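Local coordinates for protein ANGPTL4 C-terminal chain (Homo sapiens, PDB 6U1U) that mediates inactivation of lipoprotein lipase, regulating triglyceride clearance from the blood, and restrains endothelial cell proliferation and migration, this chain being its C-terminal fibrinogen-like domain, at residues I20-Q23 with P27-V30; L73-V78 with T114-Q119; G177-S182 with P205-T210. All blocks are in the same frame, centred on the assembly; numbering follows the deposited sequence.

Contact 1: residues I20-Q23 with P27-V30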
ATOM      1  N   ILE A  20      -2.480 -18.398  -7.006  1.00 19.65           N
ATOM      2  CA  ILE A  20      -2.597 -17.751  -8.308  1.00 19.64           C
ATOM      3  C   ILE A  20      -1.251 -17.881  -8.995  1.00 22.18           C
ATOM      4  O   ILE A  20      -0.246 -18.276  -8.385  1.00 21.77           O
ATOM      5  CB  ILE A  20      -3.000 -16.254  -8.240  1.00 22.54           C
ATOM      6  CG1 ILE A  20      -1.955 -15.465  -7.427  1.00 20.56           C
ATOM      7  CG2 ILE A  20      -4.411 -16.088  -7.642  1.00 22.03           C
ATOM      8  CD1 ILE A  20      -2.013 -13.948  -7.638  1.00 20.63           C
ATOM      9  N   GLN A  21      -1.247 -17.602 -10.294  1.00 22.16           N
ATOM     10  CA  GLN A  21      -0.003 -17.629 -11.057  1.00 22.10           C
ATOM     11  C   GLN A  21      -0.078 -16.616 -12.165  1.00 21.55           C
ATOM     12  O   GLN A  21      -0.514 -16.920 -13.284  1.00 24.95           O
ATOM     13  CB  GLN A  21       0.307 -19.011 -11.628  1.00 24.23           C
ATOM     14  CG  GLN A  21       1.692 -19.016 -12.279  1.00 23.73           C
ATOM     15  CD  GLN A  21       2.209 -20.406 -12.574  1.00 32.74           C
ATOM     16  OE1 GLN A  21       1.431 -21.354 -12.679  1.00 35.28           O
ATOM     17  NE2 GLN A  21       3.522 -20.531 -12.702  1.00 30.06           N
ATOM     18  N   PRO A  22       0.342 -15.382 -11.894  1.00 22.71           N
ATOM     19  CA  PRO A  22       0.418 -14.371 -12.947  1.00 26.27           C
ATOM     20  C   PRO A  22       1.344 -14.788 -14.074  1.00 28.51           C
ATOM     21  O   PRO A  22       2.267 -15.583 -13.893  1.00 25.21           O
ATOM     22  CB  PRO A  22       0.972 -13.144 -12.214  1.00 21.16           C
ATOM     23  CG  PRO A  22       0.586 -13.351 -10.808  1.00 22.33           C
ATOM     24  CD  PRO A  22       0.679 -14.844 -10.567  1.00 23.03           C
ATOM     25  N   GLN A  23       1.061 -14.226 -15.246  1.00 32.59           N
ATOM     26  CA  GLN A  23       1.914 -14.370 -16.414  1.00 34.91           C
ATOM     27  C   GLN A  23       3.367 -14.137 -16.040  1.00 29.38           C
ATOM     28  O   GLN A  23       3.704 -13.109 -15.448  1.00 31.81           O
ATOM     29  CB  GLN A  23       1.476 -13.345 -17.464  1.00 37.28           C
ATOM     30  CG  GLN A  23       2.215 -13.419 -18.779  1.00 44.40           C
ATOM     31  CD  GLN A  23       1.443 -14.200 -19.833  1.00 54.45           C
ATOM     32  OE1 GLN A  23       0.633 -13.631 -20.578  1.00 54.78           O
ATOM     33  NE2 GLN A  23       1.690 -15.512 -19.903  1.00 55.35           N
ATOM     34  N   PRO A  27       3.931 -19.732  -9.100  1.00 23.95           N
ATOM     35  CA  PRO A  27       2.659 -19.642  -8.355  1.00 19.96           C
ATOM     36  C   PRO A  27       2.914 -19.134  -6.945  1.00 20.10           C
ATOM     37  O   PRO A  27       3.984 -19.357  -6.374  1.00 20.04           O
ATOM     38  CB  PRO A  27       2.143 -21.097  -8.325  1.00 26.93           C
ATOM     39  CG  PRO A  27       3.128 -21.906  -9.208  1.00 25.59           C
ATOM     40  CD  PRO A  27       4.421 -21.124  -9.175  1.00 25.64           C
ATOM     41  N   PHE A  28       1.928 -18.427  -6.371  1.00 17.46           N
ATOM     42  CA  PHE A  28       2.073 -18.023  -4.970  1.00 19.03           C
ATOM     43  C   PHE A  28       0.699 -17.827  -4.362  1.00 20.97           C
ATOM     44  O   PHE A  28      -0.292 -17.649  -5.067  1.00 20.81           O
ATOM     45  CB  PHE A  28       2.947 -16.751  -4.774  1.00 18.69           C
ATOM     46  CG  PHE A  28       2.463 -15.496  -5.543  1.00 17.91           C
ATOM     47  CD1 PHE A  28       1.613 -14.562  -4.931  1.00 19.96           C
ATOM     48  CD2 PHE A  28       2.894 -15.248  -6.832  1.00 19.22           C
ATOM     49  CE1 PHE A  28       1.219 -13.386  -5.653  1.00 19.91           C
ATOM     50  CE2 PHE A  28       2.507 -14.110  -7.548  1.00 22.18           C
ATOM     51  CZ  PHE A  28       1.658 -13.175  -6.952  1.00 20.04           C
ATOM     52  N   LEU A  29       0.663 -17.866  -3.042  1.00 16.63           N
ATOM     53  CA  LEU A  29      -0.596 -17.832  -2.312  1.00 18.72           C
ATOM     54  C   LEU A  29      -0.946 -16.384  -2.000  1.00 23.58           C
ATOM     55  O   LEU A  29      -0.132 -15.678  -1.416  1.00 22.11           O
ATOM     56  CB  LEU A  29      -0.432 -18.657  -1.031  1.00 21.40           C
ATOM     57  CG  LEU A  29      -1.670 -19.167  -0.282  1.00 26.87           C
ATOM     58  CD1 LEU A  29      -2.408 -20.256  -1.101  1.00 23.82           C
ATOM     59  CD2 LEU A  29      -1.245 -19.686   1.090  1.00 29.04           C
ATOM     60  N   VAL A  30      -2.171 -15.947  -2.349  1.00 18.40           N
ATOM     61  CA  VAL A  30      -2.583 -14.574  -2.077  1.00 17.54           C
ATOM     62  C   VAL A  30      -3.856 -14.588  -1.238  1.00 20.88           C
ATOM     63  O   VAL A  30      -4.566 -15.594  -1.154  1.00 20.02           O
ATOM     64  CB  VAL A  30      -2.839 -13.741  -3.355  1.00 22.12           C
ATOM     65  CG1 VAL A  30      -1.532 -13.458  -4.056  1.00 24.95           C
ATOM     66  CG2 VAL A  30      -3.870 -14.431  -4.322  1.00 20.25           C
TER

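Contact 2: residues L73-V78 with T114-Q119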
ATOM      1  N   LEU A  73       2.177  -7.913   1.031  1.00 15.67           N
ATOM      2  CA  LEU A  73       2.267  -9.003   0.038  1.00 16.20           C
ATOM      3  C   LEU A  73       3.623  -9.005  -0.665  1.00 19.87           C
ATOM      4  O   LEU A  73       4.221 -10.074  -0.888  1.00 17.58           O
ATOM      5  CB  LEU A  73       1.144  -8.878  -0.986  1.00 16.03           C
ATOM      6  CG  LEU A  73       1.168  -9.832  -2.192  1.00 15.96           C
ATOM      7  CD1 LEU A  73       1.143 -11.295  -1.664  1.00 16.58           C
ATOM      8  CD2 LEU A  73      -0.002  -9.582  -3.116  1.00 18.41           C
ATOM      9  N   GLY A  74       4.124  -7.822  -1.014  1.00 17.32           N
ATOM     10  CA  GLY A  74       5.450  -7.754  -1.693  1.00 16.17           C
ATOM     11  C   GLY A  74       5.276  -7.079  -3.042  1.00 17.34           C
ATOM     12  O   GLY A  74       4.428  -7.436  -3.846  1.00 17.10           O
ATOM     13  N   LEU A  75       6.127  -6.076  -3.299  1.00 15.50           N
ATOM     14  CA  LEU A  75       5.965  -5.274  -4.508  1.00 17.09           C
ATOM     15  C   LEU A  75       6.159  -6.102  -5.779  1.00 17.87           C
ATOM     16  O   LEU A  75       5.487  -5.856  -6.784  1.00 17.86           O
ATOM     17  CB  LEU A  75       6.948  -4.105  -4.466  1.00 17.99           C
ATOM     18  CG  LEU A  75       6.507  -3.069  -3.410  1.00 20.23           C
ATOM     19  CD1 LEU A  75       7.692  -2.181  -3.093  1.00 22.43           C
ATOM     20  CD2 LEU A  75       5.316  -2.245  -3.914  1.00 22.33           C
ATOM     21  N   GLU A  76       7.106  -7.049  -5.781  1.00 17.71           N
ATOM     22  CA  GLU A  76       7.281  -7.811  -7.021  1.00 18.72           C
ATOM     23  C   GLU A  76       6.038  -8.652  -7.294  1.00 19.16           C
ATOM     24  O   GLU A  76       5.590  -8.767  -8.440  1.00 18.37           O
ATOM     25  CB  GLU A  76       8.545  -8.670  -6.946  1.00 21.10           C
ATOM     26  CG  GLU A  76       8.800  -9.470  -8.250  1.00 22.62           C
ATOM     27  CD  GLU A  76       8.979  -8.621  -9.528  1.00 32.01           C
ATOM     28  OE1 GLU A  76       8.815  -9.213 -10.620  1.00 30.99           O
ATOM     29  OE2 GLU A  76       9.263  -7.389  -9.480  1.00 29.64           O
ATOM     30  N   LYS A  77       5.444  -9.204  -6.237  1.00 17.23           N
ATOM     31  CA  LYS A  77       4.198  -9.953  -6.419  1.00 17.41           C
ATOM     32  C   LYS A  77       3.074  -9.038  -6.874  1.00 17.93           C
ATOM     33  O   LYS A  77       2.298  -9.398  -7.760  1.00 18.11           O
ATOM     34  CB  LYS A  77       3.816 -10.658  -5.122  1.00 17.35           C
ATOM     35  CG  LYS A  77       4.642 -11.945  -4.885  1.00 18.53           C
ATOM     36  CD  LYS A  77       4.375 -12.515  -3.445  1.00 17.64           C
ATOM     37  CE  LYS A  77       5.335 -13.686  -3.168  1.00 21.44           C
ATOM     38  NZ  LYS A  77       6.680 -13.198  -2.745  1.00 21.87           N
ATOM     39  N   VAL A  78       2.964  -7.850  -6.283  1.00 16.78           N
ATOM     40  CA  VAL A  78       1.903  -6.937  -6.716  1.00 16.35           C
ATOM     41  C   VAL A  78       2.089  -6.540  -8.180  1.00 17.98           C
ATOM     42  O   VAL A  78       1.134  -6.530  -8.956  1.00 17.53           O
ATOM     43  CB  VAL A  78       1.857  -5.699  -5.805  1.00 16.13           C
ATOM     44  CG1 VAL A  78       0.758  -4.720  -6.296  1.00 19.14           C
ATOM     45  CG2 VAL A  78       1.529  -6.159  -4.409  1.00 16.72           C
ATOM     46  N   THR A 114      11.459   0.944 -12.123  1.00 23.32           N
ATOM     47  CA  THR A 114      10.953   2.250 -11.721  1.00 22.89           C
ATOM     48  C   THR A 114      10.962   2.442 -10.205  1.00 20.69           C
ATOM     49  O   THR A 114      10.351   3.390  -9.713  1.00 23.15           O
ATOM     50  CB  THR A 114       9.523   2.469 -12.225  1.00 25.08           C
ATOM     51  OG1 THR A 114       8.612   1.670 -11.434  1.00 23.13           O
ATOM     52  CG2 THR A 114       9.379   2.120 -13.681  1.00 26.08           C
ATOM     53  N   ALA A 115      11.660   1.585  -9.454  1.00 23.06           N
ATOM     54  CA  ALA A 115      11.525   1.533  -7.995  1.00 21.02           C
ATOM     55  C   ALA A 115      10.055   1.367  -7.601  1.00 20.08           C
ATOM     56  O   ALA A 115       9.600   1.967  -6.630  1.00 18.67           O
ATOM     57  CB  ALA A 115      12.118   2.763  -7.290  1.00 23.31           C
ATOM     58  N   TYR A 116       9.335   0.544  -8.366  1.00 19.54           N
ATOM     59  CA  TYR A 116       7.915   0.249  -8.122  1.00 19.63           C
ATOM     60  C   TYR A 116       7.100   1.540  -7.945  1.00 20.60           C
ATOM     61  O   TYR A 116       6.358   1.714  -6.973  1.00 19.10           O
ATOM     62  CB  TYR A 116       7.750  -0.678  -6.913  1.00 19.39           C
ATOM     63  CG  TYR A 116       8.429  -2.030  -7.095  1.00 18.64           C
ATOM     64  CD1 TYR A 116       7.907  -2.970  -7.970  1.00 19.22           C
ATOM     65  CD2 TYR A 116       9.589  -2.361  -6.394  1.00 21.01           C
ATOM     66  CE1 TYR A 116       8.506  -4.215  -8.147  1.00 19.16           C
ATOM     67  CE2 TYR A 116      10.193  -3.614  -6.564  1.00 24.79           C
ATOM     68  CZ  TYR A 116       9.645  -4.520  -7.440  1.00 23.08           C
ATOM     69  OH  TYR A 116      10.218  -5.748  -7.620  1.00 23.43           O
ATOM     70  N   SER A 117       7.250   2.451  -8.909  1.00 20.75           N
ATOM     71  CA  SER A 117       6.575   3.744  -8.836  1.00 19.32           C
ATOM     72  C   SER A 117       5.071   3.614  -9.000  1.00 19.49           C
ATOM     73  O   SER A 117       4.583   2.884  -9.867  1.00 21.33           O
ATOM     74  CB  SER A 117       7.078   4.683  -9.930  1.00 22.36           C
ATOM     75  OG  SER A 117       8.412   5.076  -9.627  1.00 23.43           O
ATOM     76  N   LEU A 118       4.350   4.378  -8.195  1.00 19.74           N
ATOM     77  CA  LEU A 118       2.926   4.574  -8.399  1.00 22.19           C
ATOM     78  C   LEU A 118       2.787   5.688  -9.412  1.00 23.07           C
ATOM     79  O   LEU A 118       3.388   6.762  -9.248  1.00 24.27           O
ATOM     80  CB  LEU A 118       2.238   4.950  -7.102  1.00 22.92           C
ATOM     81  CG  LEU A 118       0.844   4.457  -6.771  1.00 33.06           C
ATOM     82  CD1 LEU A 118       0.702   2.963  -7.029  1.00 27.83           C
ATOM     83  CD2 LEU A 118       0.621   4.797  -5.296  1.00 34.46           C
ATOM     84  N   GLN A 119       2.077   5.392 -10.488  1.00 19.30           N
ATOM     85  CA  GLN A 119       1.902   6.302 -11.611  1.00 19.90           C
ATOM     86  C   GLN A 119       0.461   6.793 -11.593  1.00 22.75           C
ATOM     87  O   GLN A 119      -0.473   5.991 -11.722  1.00 23.73           O
ATOM     88  CB  GLN A 119       2.258   5.574 -12.903  1.00 24.39           C
ATOM     89  CG  GLN A 119       3.736   5.136 -12.855  1.00 28.03           C
ATOM     90  CD  GLN A 119       4.063   3.940 -13.720  1.00 35.55           C
ATOM     91  OE1 GLN A 119       3.180   3.313 -14.319  1.00 41.95           O
ATOM     92  NE2 GLN A 119       5.347   3.597 -13.771  1.00 32.30           N
TER

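Contact 3: residues G177-S182 with P205-T210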
ATOM      1  N   GLY A 177       3.861   2.618   8.681  1.00 17.95           N
ATOM      2  CA  GLY A 177       4.655   3.141   9.783  1.00 21.80           C
ATOM      3  C   GLY A 177       4.534   2.276  11.040  1.00 22.84           C
ATOM      4  O   GLY A 177       4.007   1.168  11.026  1.00 21.76           O
ATOM      5  N   GLN A 178       5.055   2.807  12.149  1.00 21.90           N
ATOM      6  CA  GLN A 178       5.093   2.042  13.395  1.00 24.69           C
ATOM      7  C   GLN A 178       3.700   1.995  14.011  1.00 24.96           C
ATOM      8  O   GLN A 178       3.035   3.022  14.094  1.00 23.96           O
ATOM      9  CB  GLN A 178       6.088   2.692  14.364  1.00 27.66           C
ATOM     10  CG  GLN A 178       6.427   1.830  15.582  1.00 36.72           C
ATOM     11  CD  GLN A 178       7.506   2.474  16.452  1.00 39.25           C
ATOM     12  OE1 GLN A 178       8.321   3.262  15.964  1.00 40.28           O
ATOM     13  NE2 GLN A 178       7.499   2.151  17.745  1.00 40.53           N
ATOM     14  N   TYR A 179       3.255   0.806  14.423  1.00 24.13           N
ATOM     15  CA  TYR A 179       1.945   0.660  15.043  1.00 25.09           C
ATOM     16  C   TYR A 179       1.985   1.210  16.462  1.00 29.64           C
ATOM     17  O   TYR A 179       2.872   0.843  17.237  1.00 28.17           O
ATOM     18  CB  TYR A 179       1.521  -0.813  15.079  1.00 23.71           C
ATOM     19  CG  TYR A 179       0.037  -0.972  15.312  1.00 24.83           C
ATOM     20  CD1 TYR A 179      -0.487  -0.978  16.599  1.00 23.68           C
ATOM     21  CD2 TYR A 179      -0.844  -1.095  14.254  1.00 24.52           C
ATOM     22  CE1 TYR A 179      -1.847  -1.106  16.837  1.00 25.04           C
ATOM     23  CE2 TYR A 179      -2.230  -1.242  14.474  1.00 24.07           C
ATOM     24  CZ  TYR A 179      -2.723  -1.236  15.772  1.00 24.44           C
ATOM     25  OH  TYR A 179      -4.081  -1.341  16.007  1.00 24.79           O
ATOM     26  N   PHE A 180       1.008   2.068  16.799  1.00 25.85           N
ATOM     27  CA  PHE A 180       0.867   2.678  18.120  1.00 30.13           C
ATOM     28  C   PHE A 180      -0.525   2.422  18.668  1.00 30.22           C
ATOM     29  O   PHE A 180      -1.521   2.583  17.956  1.00 29.18           O
ATOM     30  CB  PHE A 180       1.076   4.191  18.091  1.00 26.23           C
ATOM     31  CG  PHE A 180       2.464   4.606  17.752  1.00 31.15           C
ATOM     32  CD1 PHE A 180       3.549   4.042  18.396  1.00 35.00           C
ATOM     33  CD2 PHE A 180       2.689   5.571  16.791  1.00 29.55           C
ATOM     34  CE1 PHE A 180       4.834   4.434  18.087  1.00 35.50           C
ATOM     35  CE2 PHE A 180       3.973   5.961  16.475  1.00 32.91           C
ATOM     36  CZ  PHE A 180       5.043   5.397  17.119  1.00 34.60           C
ATOM     37  N   ARG A 181      -0.596   2.045  19.939  1.00 31.08           N
ATOM     38  CA  ARG A 181      -1.884   1.910  20.600  1.00 35.86           C
ATOM     39  C   ARG A 181      -2.295   3.166  21.366  1.00 41.58           C
ATOM     40  O   ARG A 181      -3.478   3.287  21.713  1.00 41.37           O
ATOM     41  CB  ARG A 181      -1.877   0.699  21.561  1.00 38.57           C
ATOM     42  CG  ARG A 181      -1.087  -0.506  21.076  1.00 43.14           C
ATOM     43  CD  ARG A 181      -1.147  -1.666  22.071  1.00 47.85           C
ATOM     44  NE  ARG A 181       0.187  -2.154  22.428  1.00 59.18           N
ATOM     45  CZ  ARG A 181       0.417  -3.179  23.249  1.00 59.51           C
ATOM     46  NH1 ARG A 181      -0.601  -3.838  23.797  1.00 58.42           N
ATOM     47  NH2 ARG A 181       1.665  -3.546  23.519  1.00 62.25           N
ATOM     48  N   SER A 182      -1.327   4.033  21.634  1.00 44.56           N
ATOM     49  CA  SER A 182      -1.554   5.266  22.415  1.00 50.86           C
ATOM     50  C   SER A 182      -0.662   6.398  21.908  1.00 53.67           C
ATOM     51  O   SER A 182       0.139   6.172  20.999  1.00 47.53           O
ATOM     52  CB  SER A 182      -1.334   5.022  23.877  1.00 55.28           C
ATOM     53  OG  SER A 182      -2.578   4.823  24.513  1.00 60.52           O
ATOM     54  N   PRO A 205      -2.668   8.144  14.898  1.00 28.48           N
ATOM     55  CA  PRO A 205      -2.243   6.760  14.600  1.00 26.77           C
ATOM     56  C   PRO A 205      -3.454   5.878  14.324  1.00 26.12           C
ATOM     57  O   PRO A 205      -4.302   5.664  15.194  1.00 28.48           O
ATOM     58  CB  PRO A 205      -1.507   6.331  15.877  1.00 25.59           C
ATOM     59  CG  PRO A 205      -2.251   7.049  16.971  1.00 34.64           C
ATOM     60  CD  PRO A 205      -2.718   8.396  16.348  1.00 32.01           C
ATOM     61  N   LEU A 206      -3.523   5.328  13.114  1.00 22.26           N
ATOM     62  CA  LEU A 206      -4.699   4.559  12.737  1.00 22.59           C
ATOM     63  C   LEU A 206      -4.722   3.200  13.421  1.00 26.08           C
ATOM     64  O   LEU A 206      -3.682   2.629  13.774  1.00 26.32           O
ATOM     65  CB  LEU A 206      -4.745   4.381  11.221  1.00 21.38           C
ATOM     66  CG  LEU A 206      -4.952   5.716  10.505  1.00 22.69           C
ATOM     67  CD1 LEU A 206      -4.609   5.624   9.034  1.00 21.98           C
ATOM     68  CD2 LEU A 206      -6.426   6.175  10.673  1.00 23.88           C
ATOM     69  N   GLN A 207      -5.932   2.684  13.618  1.00 24.00           N
ATOM     70  CA  GLN A 207      -6.081   1.407  14.300  1.00 23.42           C
ATOM     71  C   GLN A 207      -5.911   0.227  13.350  1.00 22.96           C
ATOM     72  O   GLN A 207      -5.433  -0.832  13.768  1.00 24.26           O
ATOM     73  CB  GLN A 207      -7.447   1.339  14.994  1.00 27.07           C
ATOM     74  CG  GLN A 207      -7.616   0.105  15.886  1.00 28.80           C
ATOM     75  CD  GLN A 207      -9.062  -0.208  16.246  1.00 37.41           C
ATOM     76  OE1 GLN A 207      -9.903   0.690  16.369  1.00 38.96           O
ATOM     77  NE2 GLN A 207      -9.351  -1.485  16.452  1.00 43.09           N
ATOM     78  N   ALA A 208      -6.324   0.376  12.087  1.00 22.49           N
ATOM     79  CA  ALA A 208      -6.271  -0.737  11.143  1.00 21.49           C
ATOM     80  C   ALA A 208      -6.252  -0.172   9.729  1.00 21.36           C
ATOM     81  O   ALA A 208      -6.771   0.919   9.476  1.00 22.10           O
ATOM     82  CB  ALA A 208      -7.448  -1.711  11.316  1.00 25.64           C
ATOM     83  N   THR A 209      -5.597  -0.906   8.818  1.00 20.10           N
ATOM     84  CA  THR A 209      -5.523  -0.511   7.419  1.00 19.29           C
ATOM     85  C   THR A 209      -5.665  -1.761   6.564  1.00 19.63           C
ATOM     86  O   THR A 209      -5.232  -2.848   6.960  1.00 18.40           O
ATOM     87  CB  THR A 209      -4.177   0.194   7.058  1.00 20.29           C
ATOM     88  OG1 THR A 209      -3.076  -0.729   7.211  1.00 19.70           O
ATOM     89  CG2 THR A 209      -3.904   1.392   7.969  1.00 20.78           C
ATOM     90  N   THR A 210      -6.241  -1.597   5.369  1.00 19.76           N
ATOM     91  CA  THR A 210      -6.203  -2.640   4.352  1.00 19.65           C
ATOM     92  C   THR A 210      -6.012  -1.964   3.013  1.00 17.63           C
ATOM     93  O   THR A 210      -6.673  -0.953   2.736  1.00 20.57           O
ATOM     94  CB  THR A 210      -7.515  -3.448   4.282  1.00 20.67           C
ATOM     95  OG1 THR A 210      -7.909  -3.845   5.598  1.00 24.02           O
ATOM     96  CG2 THR A 210      -7.314  -4.711   3.446  1.00 20.63           C
TER
HETATM   97  O   HOH W   1      -1.359   2.865  15.250  1.00 25.69           O

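Contact 1: residues I20-Q23 with P27-V30
Ile-20 and Phe-28 face each other as an antiparallel hydrogen-bonded pair. They join the end of strand 16-20 to the start of strand 28-35, so the contact is a beta hairpin at the N-terminal end of the fibrinogen-like domain. Both side chains stand on the same face of the sheet. Ile-20 CG1 and Phe-28 CG each sit between the backbone N and the carbonyl carbon (chi1 59° and 57°), which turns Ile-20 CD1 and the Phe-28 ring toward each other on that face. The two side chains cross obliquely. Ile-20 CG1 lies over one face of the Phe-28 ring, offset toward its rim. Ile-20 CD1 touches Phe-28 CZ at 3.8 Å. Ile-20 CD1 also meets Val-30 CG1 at 3.6 Å, where the isoleucine and valine cross at about a right angle. Pro-22 crosses Phe-28 at about a right angle, Pro-22 CD lying 3.6 Å from Phe-28 CE2. Helix 75-82 covers this apolar group: Ile-81 touches Ile-20, and Lys-77 and Ser-80 touch Phe-28. Helix 4-9 adds Leu-7 against Ile-20. Gln-21 runs extended alongside Pro-27, the two pointing the same way. Gln-21 NE2 is hydrogen-bonded to the backbone O of Ser-25 in the intervening loop. Ile-20 N gives to Phe-28 O at 3.0 Å, nearly straight at 174°. Phe-28 N returns a bond to Ile-20 O, which also takes a CA-H...O contact from Pro-27 CA at 3.2 Å.

Contact 2: residues L73-V78 with T114-Q119
The ring of Tyr-116 takes Leu-75 on one face and Glu-76 at its edge. Leu-75 CB sits over the ring centre, 3.6 Å from the centroid and only 9° off the normal. This is a CH-pi contact. Leu-75 CD1 extends it toward Tyr-116 CD2 at 3.8 Å. At the edge, in the ring plane, lies Glu-76 OE2. Tyr-116 OH donates to Glu-76 OE2 at 2.7 Å, on the anti lone pair of that oxygen. The carboxylate is turned 62° from the ring. Glu-76 CG is anti to the backbone N and the chain then bends at chi2, 60°, which brings the carboxylate round to the hydroxyl. Leu-75 and Glu-76 belong to the first turn of helix 75-82, which Gly-74 precedes as N-cap. Tyr-116 comes from the loop leading into strand 118-120 of the fibrinogen-like fold, so the contact ties that loop to the helix. Trp-57 and Lys-61 of helix 57-62 also touch the tyrosine. Its backbone O accepts from Trp-166 NE1. Next to it, an ST motif shapes the loop: Ser-117 N bonds to Thr-114 OG1 at 3.0 Å. Ser-117 OG also donates to Thr-114 O at 2.6 Å, in the carbonyl plane.

Contact 3: residues G177-S182 with P205-T210
Tyr-179 OH donates to the backbone O of Gln-207 at 2.7 Å. The hydroxyl lies in the carbonyl plane, on a lone pair, with a C=O...donor angle of 130°. The acceptor lies at the ring edge, near its plane, and Tyr-179 CE2 comes within 3.3 Å of Gln-207 O. Tyr-179 has CG anti to the backbone N, chi1 -163°, which carries the ring across to the other segment. A phenylalanine in place of Tyr-179 would probably leave Gln-207 O without its hydroxyl donor and the ring freer to shift. A water molecule makes a second bridge. It accepts from Phe-180 N at 2.9 Å and donates to Leu-206 O at 2.8 Å. The same water stands over the centre of one face of the Tyr-179 ring, 4.0 Å above its plane. Phe-180 makes the apolar contact: Phe-180 CB meets Pro-205 CB at 4.0 Å, and this proline carbon lies at the edge of the phenylalanine ring. One face of that ring carries Gln-178 O, offset toward the rim. The contact joins the loop after strand 173-174 to the start of strand 208-215 in the fibrinogen-like domain. Gln-207 and Ala-208 together face Arg-94, a classic beta bulge where this strand meets strand 87-94. Trp-96, Ile-194 and Arg-46 pack against Tyr-179. Helix 187-190 backs the apolar pair: Leu-190 touches both Phe-180 and Pro-205.

The three contacts follow one another along the chain and all reach the same large antiparallel sheet. Contacts 1 and 2 have centres about 16 Å apart and touch directly: Phe-28 CD1 packs on Lys-77 CD at 3.7 Å. Contact 3 lies across the chain's centre from contact 2, about 22 Å between centres, and about 29 Å from contact 1. It touches neither. Strand 38-46 pairs with both 28-35 and 208-215, connecting contacts 1 and 3 through the sheet. Together the contacts join the N-terminal hairpin, helix 75-82 and two loops to one sheet within a single fibrinogen-like domain. The bound palmitic acid touches Leu-118, on the strand that the Tyr-116 loop leads into.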